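Local coordinates for major capsid protein (Paramecium bursaria Chlorella virus 1, PDB 5TIP), which self-assembles as trimers into the large icosahedral capsid of a chlorovirus, forming the bulk of its glycosylated outer shell, at residues A[318-323]-A[371-376]. Sequence-based numbering, arbitrary orientation.
Sequences QLNGQD and SRIDNA
Asn320 and Asn375 meet through two hydrogen bonds that illustrate how an asparagine in a beta turn can prolong strand pairing with its side chain. Asn320 N gives its hydrogen to Asn375 O at 2.6 Å, almost straight (168°) and in the carbonyl plane. In return Asn375 N donates to Asn320 OD1 at 2.9 Å, so that the side-chain amide accepts the bond a backbone carbonyl would take in a regular ladder. The CB of Asn320 points away from 371-376, but chi1 of -65° sets CG beside the backbone N, and the amide end comes back to the other segment. Its ND2 donates to a water 3.1 Å away, which also accepts from Asp374 N and donates to Arg372 O.

The apolar part is small: Leu319 and Ile373 cross at about a right angle, Leu319 CD2 lying 3.7 Å from Ile373 CG2, and Leu319 CD1 meeting Ile373 CD1 at 3.8 Å. Ile373 also lies near a bound mercury ion.

Leu319 to Gln322 forms a type I' turn, the two-residue hairpin link between strands 312-319 and 322-329. Leu319 and Ala376 form an antiparallel non-hydrogen-bonded pair, where strand 376-387 begins alongside 312-319, in the C-terminal of the two jelly rolls expected of this hexon-like family; Leu319 also packs on Ser5 of a neighbouring subunit.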
ATOM      1  N   GLN A 318       8.609  20.363 -25.819  1.00 34.99           N
ATOM      2  CA  GLN A 318       8.654  21.715 -26.352  1.00 39.54           C
ATOM      3  C   GLN A 318       7.238  22.197 -26.630  1.00 40.69           C
ATOM      4  O   GLN A 318       6.418  21.463 -27.195  1.00 38.82           O
ATOM      5  CB  GLN A 318       9.495  21.781 -27.630  1.00 42.52           C
ATOM      6  CG  GLN A 318      10.976  21.500 -27.414  1.00 45.76           C
ATOM      7  CD  GLN A 318      11.821  21.836 -28.631  1.00 50.13           C
ATOM      8  OE1 GLN A 318      11.497  22.748 -29.392  1.00 54.39           O
ATOM      9  NE2 GLN A 318      12.911  21.098 -28.819  1.00 49.76           N
ATOM     10  N   LEU A 319       6.960  23.435 -26.236  1.00 39.50           N
ATOM     11  CA  LEU A 319       5.646  24.048 -26.389  1.00 38.07           C
ATOM     12  C   LEU A 319       5.812  25.260 -27.292  1.00 40.36           C
ATOM     13  O   LEU A 319       6.360  26.284 -26.868  1.00 42.15           O
ATOM     14  CB  LEU A 319       5.067  24.429 -25.027  1.00 39.50           C
ATOM     15  CG  LEU A 319       3.565  24.679 -24.883  1.00 39.14           C
ATOM     16  CD1 LEU A 319       3.176  24.564 -23.420  1.00 38.45           C
ATOM     17  CD2 LEU A 319       3.171  26.044 -25.425  1.00 39.03           C
ATOM     18  N   ASN A 320       5.343  25.138 -28.535  1.00 42.37           N
ATOM     19  CA  ASN A 320       5.474  26.194 -29.538  1.00 45.51           C
ATOM     20  C   ASN A 320       6.937  26.582 -29.745  1.00 46.64           C
ATOM     21  O   ASN A 320       7.280  27.762 -29.840  1.00 49.00           O
ATOM     22  CB  ASN A 320       4.627  27.414 -29.172  1.00 46.75           C
ATOM     23  CG  ASN A 320       3.141  27.112 -29.187  1.00 47.46           C
ATOM     24  OD1 ASN A 320       2.666  26.324 -30.005  1.00 48.38           O
ATOM     25  ND2 ASN A 320       2.399  27.732 -28.275  1.00 44.89           N
ATOM     26  N   GLY A 321       7.806  25.573 -29.811  1.00 46.72           N
ATOM     27  CA  GLY A 321       9.216  25.769 -30.073  1.00 49.47           C
ATOM     28  C   GLY A 321      10.073  26.062 -28.860  1.00 50.33           C
ATOM     29  O   GLY A 321      11.303  25.966 -28.956  1.00 51.36           O
ATOM     30  N   GLN A 322       9.473  26.409 -27.728  1.00 49.35           N
ATOM     31  CA  GLN A 322      10.206  26.718 -26.510  1.00 48.11           C
ATOM     32  C   GLN A 322      10.087  25.569 -25.516  1.00 42.73           C
ATOM     33  O   GLN A 322       9.081  24.856 -25.482  1.00 41.08           O
ATOM     34  CB  GLN A 322       9.707  28.023 -25.884  1.00 51.79           C
ATOM     35  CG  GLN A 322       9.939  29.235 -26.771  1.00 55.40           C
ATOM     36  CD  GLN A 322      11.414  29.489 -27.027  1.00 59.00           C
ATOM     37  OE1 GLN A 322      12.239  29.402 -26.118  1.00 60.92           O
ATOM     38  NE2 GLN A 322      11.753  29.790 -28.275  1.00 61.42           N
ATOM     39  N   ASP A 323      11.132  25.395 -24.709  1.00 40.08           N
ATOM     40  CA  ASP A 323      11.179  24.294 -23.752  1.00 38.03           C
ATOM     41  C   ASP A 323      10.119  24.468 -22.671  1.00 37.76           C
ATOM     42  O   ASP A 323      10.089  25.488 -21.975  1.00 39.68           O
ATOM     43  CB  ASP A 323      12.563  24.206 -23.115  1.00 40.22           C
ATOM     44  CG  ASP A 323      13.640  23.816 -24.104  1.00 48.04           C
ATOM     45  OD1 ASP A 323      13.333  23.713 -25.310  1.00 51.76           O
ATOM     46  OD2 ASP A 323      14.793  23.606 -23.673  1.00 50.51           O
ATOM     47  N   SER A 371      -5.630  21.855 -26.398  1.00 27.61           N
ATOM     48  CA  SER A 371      -6.417  22.472 -27.459  1.00 30.09           C
ATOM     49  C   SER A 371      -5.983  23.901 -27.748  1.00 36.09           C
ATOM     50  O   SER A 371      -6.356  24.447 -28.793  1.00 39.79           O
ATOM     51  CB  SER A 371      -7.903  22.458 -27.094  1.00 30.27           C
ATOM     52  OG  SER A 371      -8.385  21.136 -26.927  1.00 32.75           O
ATOM     53  N   ARG A 372      -5.219  24.522 -26.852  1.00 36.42           N
ATOM     54  CA  ARG A 372      -4.734  25.882 -27.049  1.00 36.01           C
ATOM     55  C   ARG A 372      -3.253  25.938 -27.400  1.00 37.36           C
ATOM     56  O   ARG A 372      -2.663  27.023 -27.382  1.00 41.77           O
ATOM     57  CB  ARG A 372      -5.022  26.739 -25.817  1.00 35.96           C
ATOM     58  CG  ARG A 372      -6.488  26.765 -25.449  1.00 34.03           C
ATOM     59  CD  ARG A 372      -7.297  27.249 -26.638  1.00 32.57           C
ATOM     60  NE  ARG A 372      -6.918  28.591 -27.065  1.00 32.72           N
ATOM     61  CZ  ARG A 372      -7.181  29.081 -28.271  1.00 34.46           C
ATOM     62  NH1 ARG A 372      -7.817  28.336 -29.165  1.00 33.32           N
ATOM     63  NH2 ARG A 372      -6.801  30.311 -28.590  1.00 36.68           N
ATOM     64  N   ILE A 373      -2.640  24.802 -27.713  1.00 35.44           N
ATOM     65  CA  ILE A 373      -1.223  24.734 -28.050  1.00 37.23           C
ATOM     66  C   ILE A 373      -1.115  24.309 -29.505  1.00 43.57           C
ATOM     67  O   ILE A 373      -1.577  23.223 -29.879  1.00 46.63           O
ATOM     68  CB  ILE A 373      -0.464  23.765 -27.133  1.00 34.31           C
ATOM     69  CG1 ILE A 373      -0.695  24.131 -25.666  1.00 35.04           C
ATOM     70  CG2 ILE A 373       1.017  23.768 -27.471  1.00 34.50           C
ATOM     71  CD1 ILE A 373      -0.110  23.138 -24.698  1.00 36.80           C
ATOM     72  N   ASP A 374      -0.505  25.166 -30.326  1.00 46.06           N
ATOM     73  CA  ASP A 374      -0.371  24.855 -31.745  1.00 48.91           C
ATOM     74  C   ASP A 374       0.670  23.767 -31.978  1.00 43.96           C
ATOM     75  O   ASP A 374       0.446  22.852 -32.777  1.00 43.91           O
ATOM     76  CB  ASP A 374      -0.009  26.119 -32.525  1.00 57.33           C
ATOM     77  CG  ASP A 374      -1.174  27.080 -32.650  1.00 64.81           C
ATOM     78  OD1 ASP A 374      -2.334  26.622 -32.575  1.00 66.96           O
ATOM     79  OD2 ASP A 374      -0.933  28.293 -32.826  1.00 68.08           O
ATOM     80  N   ASN A 375       1.807  23.845 -31.290  1.00 40.24           N
ATOM     81  CA  ASN A 375       2.901  22.901 -31.486  1.00 40.52           C
ATOM     82  C   ASN A 375       3.360  22.385 -30.130  1.00 39.42           C
ATOM     83  O   ASN A 375       3.940  23.134 -29.338  1.00 43.18           O
ATOM     84  CB  ASN A 375       4.061  23.551 -32.245  1.00 45.32           C
ATOM     85  CG  ASN A 375       5.161  22.560 -32.602  1.00 49.63           C
ATOM     86  OD1 ASN A 375       5.691  21.856 -31.740  1.00 49.96           O
ATOM     87  ND2 ASN A 375       5.503  22.498 -33.883  1.00 50.82           N
ATOM     88  N   ALA A 376       3.102  21.107 -29.870  1.00 36.01           N
ATOM     89  CA  ALA A 376       3.641  20.405 -28.714  1.00 35.48           C
ATOM     90  C   ALA A 376       4.479  19.248 -29.229  1.00 34.79           C
ATOM     91  O   ALA A 376       3.994  18.429 -30.017  1.00 33.46           O
ATOM     92  CB  ALA A 376       2.529  19.898 -27.794  1.00 36.38           C
TER
HETATM   93  O   HOH W   1      -0.470  27.559 -29.378  1.00 54.72           O